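Local structure of SEC-C motif domain protein (Psychrobacter arcticus, 2I9W) at residues Val67-Ile72 against Ala88-Ala93; Gln81-Ile86 against Val158-Thr163; Glu102-Thr107 against Glu118-Phe123; Arg113-Glu118 against Ala149-Leu154. The protein is of unknown function but binds two zinc ions in small motifs that bracket an NTF2-like domain in the sequence. All blocks are in the same frame, centred on the assembly; numbering follows the deposited sequence.

Overall arrangement
The four contacts show helix-helix packing, a loop-to-loop contact and sheet pairing in an NTF2-like domain with attached zinc motifs. Contact 1 packs helix 69-74 on helix 86-95, and contact 2 joins the loop between helices 78-81 and 86-95 to the chain beyond the last strand; they touch through Pro69 CB and Ile86 CG1, 3.8 Å apart. Contacts 3 and 4 share Glu118 and strand 114-125, their centres about 14 Å apart, whereas contact 1 lies about 20 Å, centre to centre, from each. The side chain of Val103 in contact 3 is about 10 Å from the first zinc ion. The side chain of His114 in contact 4 is about 4 Å from a bound zinc ion, the second.

Contact 1. Residues Val67-Ile72 against Ala88-Ala93; sequences VKPEYI and AIENWA
Val67 meets Glu90 and Ala93 where the chain ends one helix and prepares the next: it closes helix 53-66 in a Schellman motif, with the positive phi (65°) characteristic of that terminus, here carried by a beta-branched residue. The contact belongs to the helical part of the NTF2-like domain, in which helix 69-74 packs against helix 86-95. With CG1 anti to its backbone N (chi1 -168°), Val67 sets this methyl 3.9 Å from Glu90 CG, the two side chains crossing at about a right angle. Its other methyl, CG2, lies 4.5 Å from Ala93 CB. Lys68 occupies the N-cap position of helix 69-74, and its side chain packs on Tyr26 and His34. Pro69, in the first turn, serves two partners. Its CG meets both ends of the extended Glu90 side chain, CB at 4.0 Å and the carboxylate OE2 at 3.9 Å; its CB rests 4.1 Å from Ile89 CG2. Three residues on, the buried Ile72, which also packs on Ala63 and Phe64 of helix 53-66, completes the apolar patch: Ile72 CG2 and Ile89 CG2, each anti to its own backbone N, meet methyl to methyl at 4.0 Å.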
loop_
_atom_site.group_PDB
_atom_site.type_symbol
_atom_site.label_atom_id
_atom_site.label_comp_id
_atom_site.label_asym_id
_atom_site.label_seq_id
_atom_site.Cartn_x
_atom_site.Cartn_y
_atom_site.Cartn_z
ATOM N N VAL A 67 -8.186 -5.713 8.448
ATOM C CA VAL A 67 -8.243 -7.101 7.877
ATOM C C VAL A 67 -9.118 -7.135 6.615
ATOM O O VAL A 67 -10.180 -7.769 6.559
ATOM C CB VAL A 67 -8.606 -8.243 8.885
ATOM C CG1 VAL A 67 -8.326 -9.601 8.226
ATOM C CG2 VAL A 67 -7.819 -8.117 10.192
ATOM N N LYS A 68 -8.641 -6.402 5.619
ATOM C CA LYS A 68 -9.258 -6.285 4.294
ATOM C C LYS A 68 -8.252 -6.789 3.253
ATOM O O LYS A 68 -7.615 -6.012 2.506
ATOM C CB LYS A 68 -9.665 -4.848 4.048
ATOM C CG LYS A 68 -10.687 -4.414 5.107
ATOM C CD LYS A 68 -11.326 -3.129 4.783
ATOM C CE LYS A 68 -12.309 -2.757 5.876
ATOM N NZ LYS A 68 -13.669 -3.208 5.538
ATOM N N PRO A 69 -8.041 -8.124 3.233
ATOM C CA PRO A 69 -6.965 -8.634 2.407
ATOM C C PRO A 69 -7.248 -8.506 0.904
ATOM O O PRO A 69 -6.309 -8.452 0.124
ATOM C CB PRO A 69 -6.847 -10.084 2.852
ATOM C CG PRO A 69 -8.247 -10.436 3.350
ATOM C CD PRO A 69 -8.769 -9.191 3.951
ATOM N N GLU A 70 -8.527 -8.453 0.511
ATOM C CA GLU A 70 -8.881 -8.186 -0.880
ATOM C C GLU A 70 -8.273 -6.869 -1.358
ATOM O O GLU A 70 -7.699 -6.782 -2.495
ATOM C CB GLU A 70 -10.389 -8.178 -1.089
ATOM C CG GLU A 70 -11.212 -7.020 -0.394
ATOM C CD GLU A 70 -11.243 -7.023 1.171
ATOM O OE1 GLU A 70 -11.179 -8.100 1.853
ATOM O OE2 GLU A 70 -11.361 -5.903 1.695
ATOM N N TYR A 71 -8.361 -5.844 -0.509
ATOM C CA TYR A 71 -7.772 -4.539 -0.838
ATOM C C TYR A 71 -6.243 -4.646 -1.036
ATOM O O TYR A 71 -5.684 -4.063 -1.954
ATOM C CB TYR A 71 -8.113 -3.484 0.232
ATOM C CG TYR A 71 -7.726 -2.097 -0.167
ATOM C CD1 TYR A 71 -8.548 -1.349 -0.992
ATOM C CD2 TYR A 71 -6.522 -1.529 0.253
ATOM C CE1 TYR A 71 -8.174 -0.100 -1.400
ATOM C CE2 TYR A 71 -6.138 -0.253 -0.141
ATOM C CZ TYR A 71 -6.989 0.470 -0.965
ATOM O OH TYR A 71 -6.673 1.731 -1.417
ATOM N N ILE A 72 -5.581 -5.419 -0.209
ATOM C CA ILE A 72 -4.133 -5.597 -0.279
ATOM C C ILE A 72 -3.753 -6.280 -1.621
ATOM O O ILE A 72 -2.842 -5.852 -2.322
ATOM C CB ILE A 72 -3.599 -6.425 0.955
ATOM C CG1 ILE A 72 -3.881 -5.681 2.254
ATOM C CG2 ILE A 72 -2.108 -6.725 0.840
ATOM C CD1 ILE A 72 -3.214 -4.275 2.324
ATOM N N ALA A 88 -3.005 -16.151 3.733
ATOM C CA ALA A 88 -1.805 -15.953 4.558
ATOM C C ALA A 88 -1.712 -14.500 4.929
ATOM O O ALA A 88 -1.372 -14.165 6.051
ATOM C CB ALA A 88 -0.515 -16.470 3.838
ATOM N N ILE A 89 -2.054 -13.627 3.983
ATOM C CA ILE A 89 -2.167 -12.192 4.242
ATOM C C ILE A 89 -3.227 -11.926 5.311
ATOM O O ILE A 89 -2.974 -11.199 6.286
ATOM C CB ILE A 89 -2.496 -11.420 2.935
ATOM C CG1 ILE A 89 -1.387 -11.629 1.905
ATOM C CG2 ILE A 89 -2.731 -9.908 3.243
ATOM C CD1 ILE A 89 -1.643 -11.080 0.486
ATOM N N GLU A 90 -4.403 -12.536 5.148
ATOM C CA GLU A 90 -5.499 -12.371 6.097
ATOM C C GLU A 90 -5.063 -12.740 7.504
ATOM O O GLU A 90 -5.246 -11.974 8.421
ATOM C CB GLU A 90 -6.681 -13.243 5.669
ATOM C CG GLU A 90 -7.956 -13.066 6.494
ATOM C CD GLU A 90 -9.129 -13.714 5.812
ATOM O OE1 GLU A 90 -9.043 -14.919 5.497
ATOM O OE2 GLU A 90 -10.139 -13.028 5.579
ATOM N N ASN A 91 -4.507 -13.934 7.681
ATOM C CA ASN A 91 -4.015 -14.350 9.002
ATOM C C ASN A 91 -2.951 -13.442 9.651
ATOM O O ASN A 91 -3.041 -13.134 10.838
ATOM C CB ASN A 91 -3.506 -15.779 8.934
ATOM C CG ASN A 91 -4.634 -16.771 8.771
ATOM O OD1 ASN A 91 -5.812 -16.393 8.823
ATOM N ND2 ASN A 91 -4.290 -18.034 8.536
ATOM N N TRP A 92 -1.976 -13.004 8.854
ATOM C CA TRP A 92 -0.860 -12.200 9.330
ATOM C C TRP A 92 -1.376 -10.824 9.758
ATOM O O TRP A 92 -0.951 -10.267 10.793
ATOM C CB TRP A 92 0.168 -12.085 8.213
ATOM C CG TRP A 92 1.290 -11.138 8.483
ATOM C CD1 TRP A 92 2.435 -11.393 9.196
ATOM C CD2 TRP A 92 1.384 -9.785 8.041
ATOM N NE1 TRP A 92 3.235 -10.276 9.205
ATOM C CE2 TRP A 92 2.608 -9.277 8.510
ATOM C CE3 TRP A 92 0.561 -8.959 7.266
ATOM C CZ2 TRP A 92 3.016 -7.976 8.243
ATOM C CZ3 TRP A 92 0.969 -7.672 7.007
ATOM C CH2 TRP A 92 2.185 -7.200 7.488
ATOM N N ALA A 93 -2.322 -10.316 8.982
ATOM C CA ALA A 93 -2.940 -9.008 9.258
ATOM C C ALA A 93 -3.704 -9.052 10.585
ATOM O O ALA A 93 -3.628 -8.111 11.383
ATOM C CB ALA A 93 -3.901 -8.579 8.099
#

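Contact 2. Residues Gln81-Ile86 against Val158-Thr163; sequences QDLLDI and VSMSVT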
loop_
_atom_site.group_PDB
_atom_site.type_symbol
_atom_site.label_atom_id
_atom_site.label_comp_id
_atom_site.label_asym_id
_atom_site.label_seq_id
_atom_site.Cartn_x
_atom_site.Cartn_y
_atom_site.Cartn_z
ATOM N N GLN A 81 -0.444 -10.408 -8.605
ATOM C CA GLN A 81 -1.576 -10.689 -7.751
ATOM C C GLN A 81 -1.827 -12.183 -7.580
ATOM O O GLN A 81 -2.083 -12.614 -6.474
ATOM C CB GLN A 81 -2.839 -10.013 -8.268
ATOM C CG GLN A 81 -2.798 -8.516 -8.047
ATOM C CD GLN A 81 -4.040 -7.805 -8.566
ATOM O OE1 GLN A 81 -4.996 -8.446 -8.944
ATOM N NE2 GLN A 81 -3.994 -6.486 -8.633
ATOM N N ASP A 82 -1.728 -12.942 -8.664
ATOM C CA ASP A 82 -1.851 -14.411 -8.611
ATOM C C ASP A 82 -0.727 -15.110 -7.839
ATOM O O ASP A 82 -0.815 -16.304 -7.570
ATOM C CB ASP A 82 -1.947 -15.004 -10.022
ATOM C CG ASP A 82 -3.278 -14.718 -10.698
ATOM O OD1 ASP A 82 -4.180 -14.114 -10.054
ATOM O OD2 ASP A 82 -3.420 -15.105 -11.884
ATOM N N LEU A 83 0.318 -14.393 -7.492
ATOM C CA LEU A 83 1.399 -14.923 -6.676
ATOM C C LEU A 83 1.164 -14.732 -5.189
ATOM O O LEU A 83 1.911 -15.276 -4.395
ATOM C CB LEU A 83 2.728 -14.258 -7.070
ATOM C CG LEU A 83 3.194 -14.489 -8.529
ATOM C CD1 LEU A 83 4.556 -13.828 -8.743
ATOM C CD2 LEU A 83 3.233 -15.931 -8.924
ATOM N N LEU A 84 0.143 -13.954 -4.806
ATOM C CA LEU A 84 -0.156 -13.701 -3.386
ATOM C C LEU A 84 -1.084 -14.786 -2.845
ATOM O O LEU A 84 -1.803 -15.391 -3.611
ATOM C CB LEU A 84 -0.818 -12.334 -3.219
ATOM C CG LEU A 84 -0.055 -11.139 -3.773
ATOM C CD1 LEU A 84 -0.940 -9.893 -3.732
ATOM C CD2 LEU A 84 1.260 -10.992 -2.980
ATOM N N ASP A 85 -1.015 -15.047 -1.539
ATOM C CA ASP A 85 -1.827 -16.043 -0.864
ATOM C C ASP A 85 -2.694 -15.244 0.091
ATOM O O ASP A 85 -2.241 -14.798 1.139
ATOM C CB ASP A 85 -0.939 -17.056 -0.127
ATOM C CG ASP A 85 -1.723 -18.072 0.685
ATOM O OD1 ASP A 85 -2.903 -17.850 1.035
ATOM O OD2 ASP A 85 -1.129 -19.118 0.982
ATOM N N ILE A 86 -3.944 -15.043 -0.291
ATOM C CA ILE A 86 -4.814 -14.092 0.397
ATOM C C ILE A 86 -5.105 -14.581 1.823
ATOM O O ILE A 86 -5.215 -13.809 2.762
ATOM C CB ILE A 86 -6.119 -13.866 -0.421
ATOM C CG1 ILE A 86 -6.943 -12.726 0.167
ATOM C CG2 ILE A 86 -6.930 -15.123 -0.484
ATOM C CD1 ILE A 86 -7.828 -12.056 -0.839
ATOM N N VAL A 158 7.487 -11.494 -3.318
ATOM C CA VAL A 158 7.010 -12.610 -4.154
ATOM C C VAL A 158 8.109 -13.119 -5.097
ATOM O O VAL A 158 8.857 -12.336 -5.690
ATOM C CB VAL A 158 5.740 -12.230 -4.971
ATOM C CG1 VAL A 158 4.592 -11.937 -4.043
ATOM C CG2 VAL A 158 5.996 -11.056 -5.832
ATOM N N SER A 159 8.208 -14.439 -5.220
ATOM C CA SER A 159 9.227 -15.054 -6.089
ATOM C C SER A 159 8.719 -15.067 -7.532
ATOM O O SER A 159 7.619 -15.523 -7.822
ATOM C CB SER A 159 9.626 -16.448 -5.577
ATOM O OG SER A 159 8.979 -17.514 -6.273
HETATM N N MSE A 160 9.525 -14.534 -8.440
HETATM C CA MSE A 160 9.140 -14.433 -9.852
HETATM C C MSE A 160 10.320 -14.792 -10.691
HETATM O O MSE A 160 11.456 -14.620 -10.282
HETATM C CB MSE A 160 8.740 -13.015 -10.206
HETATM C CG MSE A 160 7.741 -12.401 -9.286
HETATM SE SE MSE A 160 7.327 -10.611 -9.949
HETATM C CE MSE A 160 5.926 -11.111 -11.266
ATOM N N SER A 161 10.049 -15.294 -11.880
ATOM C CA SER A 161 11.091 -15.639 -12.805
ATOM C C SER A 161 10.812 -14.771 -14.031
ATOM O O SER A 161 10.219 -15.229 -14.999
ATOM C CB SER A 161 11.052 -17.150 -13.092
ATOM O OG SER A 161 11.522 -17.927 -11.968
ATOM N N VAL A 162 11.281 -13.524 -13.952
ATOM C CA VAL A 162 11.062 -12.469 -14.939
ATOM C C VAL A 162 12.287 -12.359 -15.825
ATOM O O VAL A 162 13.416 -12.507 -15.369
ATOM C CB VAL A 162 10.852 -11.096 -14.204
ATOM C CG1 VAL A 162 10.515 -9.954 -15.182
ATOM C CG2 VAL A 162 9.768 -11.209 -13.174
ATOM N N THR A 163 12.063 -12.124 -17.112
ATOM C CA THR A 163 13.132 -11.985 -18.080
ATOM C C THR A 163 13.573 -10.511 -18.165
ATOM O O THR A 163 12.778 -9.647 -18.506
ATOM C CB THR A 163 12.670 -12.480 -19.447
ATOM O OG1 THR A 163 12.229 -13.847 -19.354
ATOM C CG2 THR A 163 13.792 -12.334 -20.431
#
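Leu83 and Val158 bring two irregular segments together, their CA atoms 6.6 Å apart, at a type I turn from Gln81 to Leu84 that Leu84 N closes on Gln81 O (3.1 Å). The turn presents two consecutive leucines to the extended chain. Leu83 reaches farther along it: its CB lies 4.2 Å from Val158 CB, and its CD1 comes within 3.5 Å of Met160 CG, the two side chains crossing at about a right angle. The same methyl sits 3.6 Å from Ser159 O. Met160, a selenomethionine here, bends at its third torsion (85°), which brings CE round to 4.0 Å from Leu83 CD1, so the leucine methyl meets both CG and CE. Leu84 points its CB less directly at the partner, yet its CD2 ends 3.6 Å from Val158 CG1. Side chain meets side chain through carbon alone, the one polar atom touched being the Ser159 carbonyl O. Past the turn, Asp85 N-caps helix 86-95, its OD1 accepting from Ala88 N. This is loop-to-loop packing between the NTF2-like domain and the chain running on to Cys168, a ligand of the SEC-C zinc ion, about 10 Å from the Met160 side chain.

Contact 3. Residues Glu102-Thr107 against Glu118-Phe123; sequences EVVAHT and EFKAYF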
loop_
_atom_site.group_PDB
_atom_site.type_symbol
_atom_site.label_atom_id
_atom_site.label_comp_id
_atom_site.label_asym_id
_atom_site.label_seq_id
_atom_site.Cartn_x
_atom_site.Cartn_y
_atom_site.Cartn_z
ATOM N N GLU A 102 3.858 5.790 10.953
ATOM C CA GLU A 102 4.599 7.024 10.780
ATOM C C GLU A 102 5.137 7.068 9.357
ATOM O O GLU A 102 5.982 6.251 8.975
ATOM C CB GLU A 102 5.756 7.056 11.758
ATOM C CG GLU A 102 6.663 8.255 11.598
ATOM C CD GLU A 102 7.854 8.256 12.569
ATOM O OE1 GLU A 102 8.124 7.227 13.252
ATOM O OE2 GLU A 102 8.491 9.319 12.665
ATOM N N VAL A 103 4.698 8.053 8.574
ATOM C CA VAL A 103 5.225 8.222 7.230
ATOM C C VAL A 103 6.467 9.118 7.388
ATOM O O VAL A 103 6.381 10.282 7.856
ATOM C CB VAL A 103 4.166 8.771 6.196
ATOM C CG1 VAL A 103 4.848 9.023 4.846
ATOM C CG2 VAL A 103 2.975 7.832 6.026
ATOM N N VAL A 104 7.620 8.539 7.060
ATOM C CA VAL A 104 8.903 9.239 7.160
ATOM C C VAL A 104 9.120 10.145 5.948
ATOM O O VAL A 104 9.544 11.319 6.094
ATOM C CB VAL A 104 10.056 8.252 7.339
ATOM C CG1 VAL A 104 11.429 8.986 7.324
ATOM C CG2 VAL A 104 9.851 7.415 8.608
ATOM N N ALA A 105 8.837 9.657 4.745
ATOM C CA ALA A 105 9.167 10.425 3.534
ATOM C C ALA A 105 8.377 9.884 2.374
ATOM O O ALA A 105 8.046 8.700 2.342
ATOM C CB ALA A 105 10.675 10.354 3.221
ATOM N N HIS A 106 8.056 10.778 1.451
ATOM C CA HIS A 106 7.335 10.457 0.219
ATOM C C HIS A 106 8.122 11.049 -0.938
ATOM O O HIS A 106 8.492 12.250 -0.912
ATOM C CB HIS A 106 5.932 11.050 0.295
ATOM C CG HIS A 106 5.107 10.825 -0.921
ATOM N ND1 HIS A 106 4.216 11.762 -1.393
ATOM C CD2 HIS A 106 5.075 9.792 -1.797
ATOM C CE1 HIS A 106 3.654 11.303 -2.495
ATOM N NE2 HIS A 106 4.157 10.113 -2.765
ATOM N N THR A 107 8.400 10.205 -1.937
ATOM C CA THR A 107 9.195 10.562 -3.089
ATOM C C THR A 107 8.288 10.359 -4.303
ATOM O O THR A 107 8.329 9.310 -4.909
ATOM C CB THR A 107 10.432 9.630 -3.185
ATOM O OG1 THR A 107 11.281 9.805 -2.029
ATOM C CG2 THR A 107 11.239 9.917 -4.471
ATOM N N GLU A 118 8.658 5.913 2.467
ATOM C CA GLU A 118 9.406 5.347 3.598
ATOM C C GLU A 118 8.502 5.528 4.813
ATOM O O GLU A 118 7.996 6.622 5.055
ATOM C CB GLU A 118 10.720 6.110 3.811
ATOM C CG GLU A 118 11.546 5.629 4.984
ATOM C CD GLU A 118 12.779 6.451 5.283
ATOM O OE1 GLU A 118 13.145 7.354 4.495
ATOM O OE2 GLU A 118 13.389 6.197 6.352
ATOM N N PHE A 119 8.320 4.473 5.584
ATOM C CA PHE A 119 7.436 4.533 6.738
ATOM C C PHE A 119 7.819 3.549 7.836
ATOM O O PHE A 119 8.623 2.618 7.617
ATOM C CB PHE A 119 5.999 4.281 6.272
ATOM C CG PHE A 119 5.779 2.894 5.756
ATOM C CD1 PHE A 119 5.997 2.594 4.410
ATOM C CD2 PHE A 119 5.386 1.870 6.603
ATOM C CE1 PHE A 119 5.792 1.302 3.954
ATOM C CE2 PHE A 119 5.187 0.537 6.127
ATOM C CZ PHE A 119 5.368 0.279 4.797
ATOM N N LYS A 120 7.284 3.780 9.028
ATOM C CA LYS A 120 7.404 2.855 10.132
ATOM C C LYS A 120 6.016 2.384 10.507
ATOM O O LYS A 120 5.126 3.202 10.797
ATOM C CB LYS A 120 8.068 3.529 11.341
ATOM C CG LYS A 120 9.508 3.889 11.083
ATOM C CD LYS A 120 10.206 4.548 12.254
ATOM C CE LYS A 120 11.630 4.871 11.831
ATOM N NZ LYS A 120 12.517 5.280 12.947
ATOM N N ALA A 121 5.825 1.079 10.459
ATOM C CA ALA A 121 4.569 0.461 10.901
ATOM C C ALA A 121 4.780 -0.174 12.268
ATOM O O ALA A 121 5.604 -1.079 12.416
ATOM C CB ALA A 121 4.104 -0.603 9.908
ATOM N N TYR A 122 4.034 0.298 13.277
ATOM C CA TYR A 122 4.306 -0.062 14.648
ATOM C C TYR A 122 3.466 -1.237 15.048
ATOM O O TYR A 122 2.372 -1.412 14.552
ATOM C CB TYR A 122 4.021 1.112 15.607
ATOM C CG TYR A 122 5.007 2.246 15.456
ATOM C CD1 TYR A 122 4.842 3.197 14.464
ATOM C CD2 TYR A 122 6.085 2.386 16.330
ATOM C CE1 TYR A 122 5.744 4.277 14.311
ATOM C CE2 TYR A 122 7.012 3.446 16.167
ATOM C CZ TYR A 122 6.820 4.379 15.151
ATOM O OH TYR A 122 7.698 5.439 15.015
ATOM N N PHE A 123 3.976 -2.071 15.941
ATOM C CA PHE A 123 3.157 -3.152 16.456
ATOM C C PHE A 123 3.581 -3.505 17.866
ATOM O O PHE A 123 4.659 -3.133 18.308
ATOM C CB PHE A 123 3.198 -4.371 15.515
ATOM C CG PHE A 123 4.584 -4.935 15.304
ATOM C CD1 PHE A 123 5.417 -4.398 14.311
ATOM C CD2 PHE A 123 5.046 -5.974 16.083
ATOM C CE1 PHE A 123 6.679 -4.877 14.125
ATOM C CE2 PHE A 123 6.315 -6.474 15.887
ATOM C CZ PHE A 123 7.126 -5.926 14.896
#
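Glu102 and Lys120 form a hydrogen-bonded antiparallel pair: Glu102 N donates to Lys120 O (2.9 Å) and Lys120 N to Glu102 O (2.8 Å), both nearly straight. The Glu102 carboxylate is engaged too, for Tyr122 OH donates to OE1 over only 2.5 Å, ring and carboxylate planes lying 16° apart. Farther along, one acceptor serves two donors. Val104 N (2.8 Å) and Ala105 N (3.2 Å) both reach Glu118 O from the same face of its carbonyl plane, the first with a bent N-H...O angle of 137°; Glu118 N returns a bond to Ala105 O (2.9 Å). Glu118 extends its side chain across Val104, whose CG1 lies 3.5 Å from CD, while OE2 accepts from His133 NE2 on the neighbouring strand. An alanine in place of Glu118 would probably leave His133 NE2 without this acceptor and uncover the Val104 methyl. Two successive residues facing one define a classic beta bulge, here in the hairpin of strands 97-107 and 114-125 of the NTF2-like sheet.

Contact 4. Residues Arg113-Glu118 against Ala149-Leu154; sequences RHAQVE and ASWYFL
Ala115 and Trp151 make the closest approach between two strands that are not neighbours in the sheet, strand 128-142 running between them. The touching parts are turned 75° apart. Trp151 holds CG anti to its carbonyl carbon (chi1 -75°), and the far rim of its six-membered ring comes up to the other backbone: CH2 lies 3.6 Å and CZ3 3.7 Å from Ala115 CB. The preceding backbone lines the same rim, with His114 C at the ring edge near its plane, 4.1 Å from CZ3, and Arg113 O 3.8 Å from that atom. At the other end of the indole, NE1 donates to Asp51 O. An alanine in place of Trp151 would probably leave the Asp51 carbonyl without this donor and open a gap beside the Ala115 methyl. His114 and Leu154 form the second pair, their side chains crossing at about a right angle, with His114 CD2 4.0 Å from Leu154 CD1. The side chain of His114 is about 4 Å from a bound zinc ion, the one held by Cys168, Cys170, Cys179 and Cys180, and its ND1 is hydrogen-bonded to Ser111 OG. Side chain thus meets side chain through carbon, the one polar atom at the indole rim being the Arg113 carbonyl O; the polar side-chain groups find partners beyond these strands, and the zinc-bound thiolates would probably polarise the nearby imidazole.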
loop_
_atom_site.group_PDB
_atom_site.type_symbol
_atom_site.label_atom_id
_atom_site.label_comp_id
_atom_site.label_asym_id
_atom_site.label_seq_id
_atom_site.Cartn_x
_atom_site.Cartn_y
_atom_site.Cartn_z
ATOM N N ARG A 113 7.535 7.029 -13.778
ATOM C CA ARG A 113 6.342 6.248 -13.423
ATOM C C ARG A 113 6.370 5.611 -12.037
ATOM O O ARG A 113 5.441 4.835 -11.685
ATOM C CB ARG A 113 6.080 5.207 -14.498
ATOM C CG ARG A 113 7.191 4.223 -14.694
ATOM C CD ARG A 113 7.045 3.435 -16.045
ATOM N NE ARG A 113 6.581 4.176 -17.235
ATOM C CZ ARG A 113 7.330 4.711 -18.216
ATOM N NH1 ARG A 113 8.672 4.722 -18.216
ATOM N NH2 ARG A 113 6.706 5.310 -19.219
ATOM N N HIS A 114 7.399 5.902 -11.242
ATOM C CA HIS A 114 7.493 5.339 -9.888
ATOM C C HIS A 114 7.584 6.358 -8.771
ATOM O O HIS A 114 8.014 7.495 -8.967
ATOM C CB HIS A 114 8.724 4.484 -9.742
ATOM C CG HIS A 114 8.755 3.334 -10.665
ATOM N ND1 HIS A 114 9.336 3.416 -11.908
ATOM C CD2 HIS A 114 8.297 2.072 -10.535
ATOM C CE1 HIS A 114 9.210 2.255 -12.517
ATOM N NE2 HIS A 114 8.612 1.413 -11.699
ATOM N N ALA A 115 7.198 5.896 -7.586
ATOM C CA ALA A 115 7.258 6.695 -6.381
ATOM C C ALA A 115 7.689 5.749 -5.259
ATOM O O ALA A 115 7.472 4.537 -5.325
ATOM C CB ALA A 115 5.891 7.325 -6.098
ATOM N N GLN A 116 8.275 6.330 -4.234
ATOM C CA GLN A 116 8.574 5.649 -3.011
ATOM C C GLN A 116 7.938 6.364 -1.797
ATOM O O GLN A 116 7.683 7.547 -1.783
ATOM C CB GLN A 116 10.087 5.491 -2.825
ATOM C CG GLN A 116 10.634 4.244 -3.483
ATOM C CD GLN A 116 12.136 4.084 -3.450
ATOM O OE1 GLN A 116 12.889 4.994 -3.099
ATOM N NE2 GLN A 116 12.594 2.908 -3.883
ATOM N N VAL A 117 7.705 5.560 -0.782
ATOM C CA VAL A 117 7.199 5.971 0.530
ATOM C C VAL A 117 8.022 5.182 1.551
ATOM O O VAL A 117 8.057 3.927 1.519
ATOM C CB VAL A 117 5.717 5.588 0.728
ATOM C CG1 VAL A 117 5.196 6.062 2.101
ATOM C CG2 VAL A 117 4.863 6.121 -0.441
ATOM N N GLU A 118 8.658 5.913 2.467
ATOM C CA GLU A 118 9.406 5.347 3.598
ATOM C C GLU A 118 8.502 5.528 4.813
ATOM O O GLU A 118 7.996 6.622 5.055
ATOM C CB GLU A 118 10.720 6.110 3.811
ATOM C CG GLU A 118 11.546 5.629 4.984
ATOM C CD GLU A 118 12.779 6.451 5.283
ATOM O OE1 GLU A 118 13.145 7.354 4.495
ATOM O OE2 GLU A 118 13.389 6.197 6.352
ATOM N N ALA A 149 -5.107 6.789 -14.442
ATOM C CA ALA A 149 -4.077 5.885 -13.960
ATOM C C ALA A 149 -4.251 5.635 -12.462
ATOM O O ALA A 149 -4.887 6.421 -11.747
ATOM C CB ALA A 149 -2.678 6.437 -14.275
ATOM N N SER A 150 -3.712 4.514 -11.996
ATOM C CA SER A 150 -3.734 4.187 -10.578
ATOM C C SER A 150 -2.337 3.788 -10.157
ATOM O O SER A 150 -1.511 3.351 -10.975
ATOM C CB SER A 150 -4.740 3.039 -10.308
ATOM O OG SER A 150 -6.066 3.577 -10.256
ATOM N N TRP A 151 -2.071 3.943 -8.865
ATOM C CA TRP A 151 -0.828 3.500 -8.275
ATOM C C TRP A 151 -0.969 2.080 -7.793
ATOM O O TRP A 151 -2.064 1.691 -7.305
ATOM C CB TRP A 151 -0.510 4.359 -7.064
ATOM C CG TRP A 151 -0.040 5.686 -7.409
ATOM C CD1 TRP A 151 -0.752 6.835 -7.378
ATOM C CD2 TRP A 151 1.270 6.034 -7.872
ATOM N NE1 TRP A 151 0.029 7.869 -7.740
ATOM C CE2 TRP A 151 1.261 7.406 -8.114
ATOM C CE3 TRP A 151 2.427 5.307 -8.153
ATOM C CZ2 TRP A 151 2.401 8.101 -8.542
ATOM C CZ3 TRP A 151 3.543 5.980 -8.573
ATOM C CH2 TRP A 151 3.528 7.356 -8.786
ATOM N N TYR A 152 0.116 1.318 -7.949
ATOM C CA TYR A 152 0.174 -0.070 -7.513
ATOM C C TYR A 152 1.446 -0.349 -6.748
ATOM O O TYR A 152 2.508 0.206 -7.066
ATOM C CB TYR A 152 0.087 -1.027 -8.712
ATOM C CG TYR A 152 -1.226 -1.018 -9.409
ATOM C CD1 TYR A 152 -1.464 -0.146 -10.447
ATOM C CD2 TYR A 152 -2.229 -1.871 -9.029
ATOM C CE1 TYR A 152 -2.666 -0.098 -11.079
ATOM C CE2 TYR A 152 -3.434 -1.847 -9.674
ATOM C CZ TYR A 152 -3.644 -0.952 -10.703
ATOM O OH TYR A 152 -4.825 -0.902 -11.339
ATOM N N PHE A 153 1.328 -1.202 -5.739
ATOM C CA PHE A 153 2.473 -1.579 -4.912
ATOM C C PHE A 153 3.305 -2.639 -5.606
ATOM O O PHE A 153 2.757 -3.645 -6.074
ATOM C CB PHE A 153 1.968 -2.106 -3.558
ATOM C CG PHE A 153 3.028 -2.719 -2.709
ATOM C CD1 PHE A 153 4.037 -1.967 -2.184
ATOM C CD2 PHE A 153 2.974 -4.060 -2.389
ATOM C CE1 PHE A 153 4.983 -2.541 -1.338
ATOM C CE2 PHE A 153 3.906 -4.639 -1.555
ATOM C CZ PHE A 153 4.933 -3.892 -1.050
ATOM N N LEU A 154 4.620 -2.422 -5.663
ATOM C CA LEU A 154 5.584 -3.423 -6.198
ATOM C C LEU A 154 6.021 -4.314 -5.035
ATOM O O LEU A 154 6.728 -3.865 -4.129
ATOM C CB LEU A 154 6.806 -2.721 -6.820
ATOM C CG LEU A 154 6.604 -1.951 -8.111
ATOM C CD1 LEU A 154 7.964 -1.421 -8.588
ATOM C CD2 LEU A 154 5.917 -2.756 -9.194
#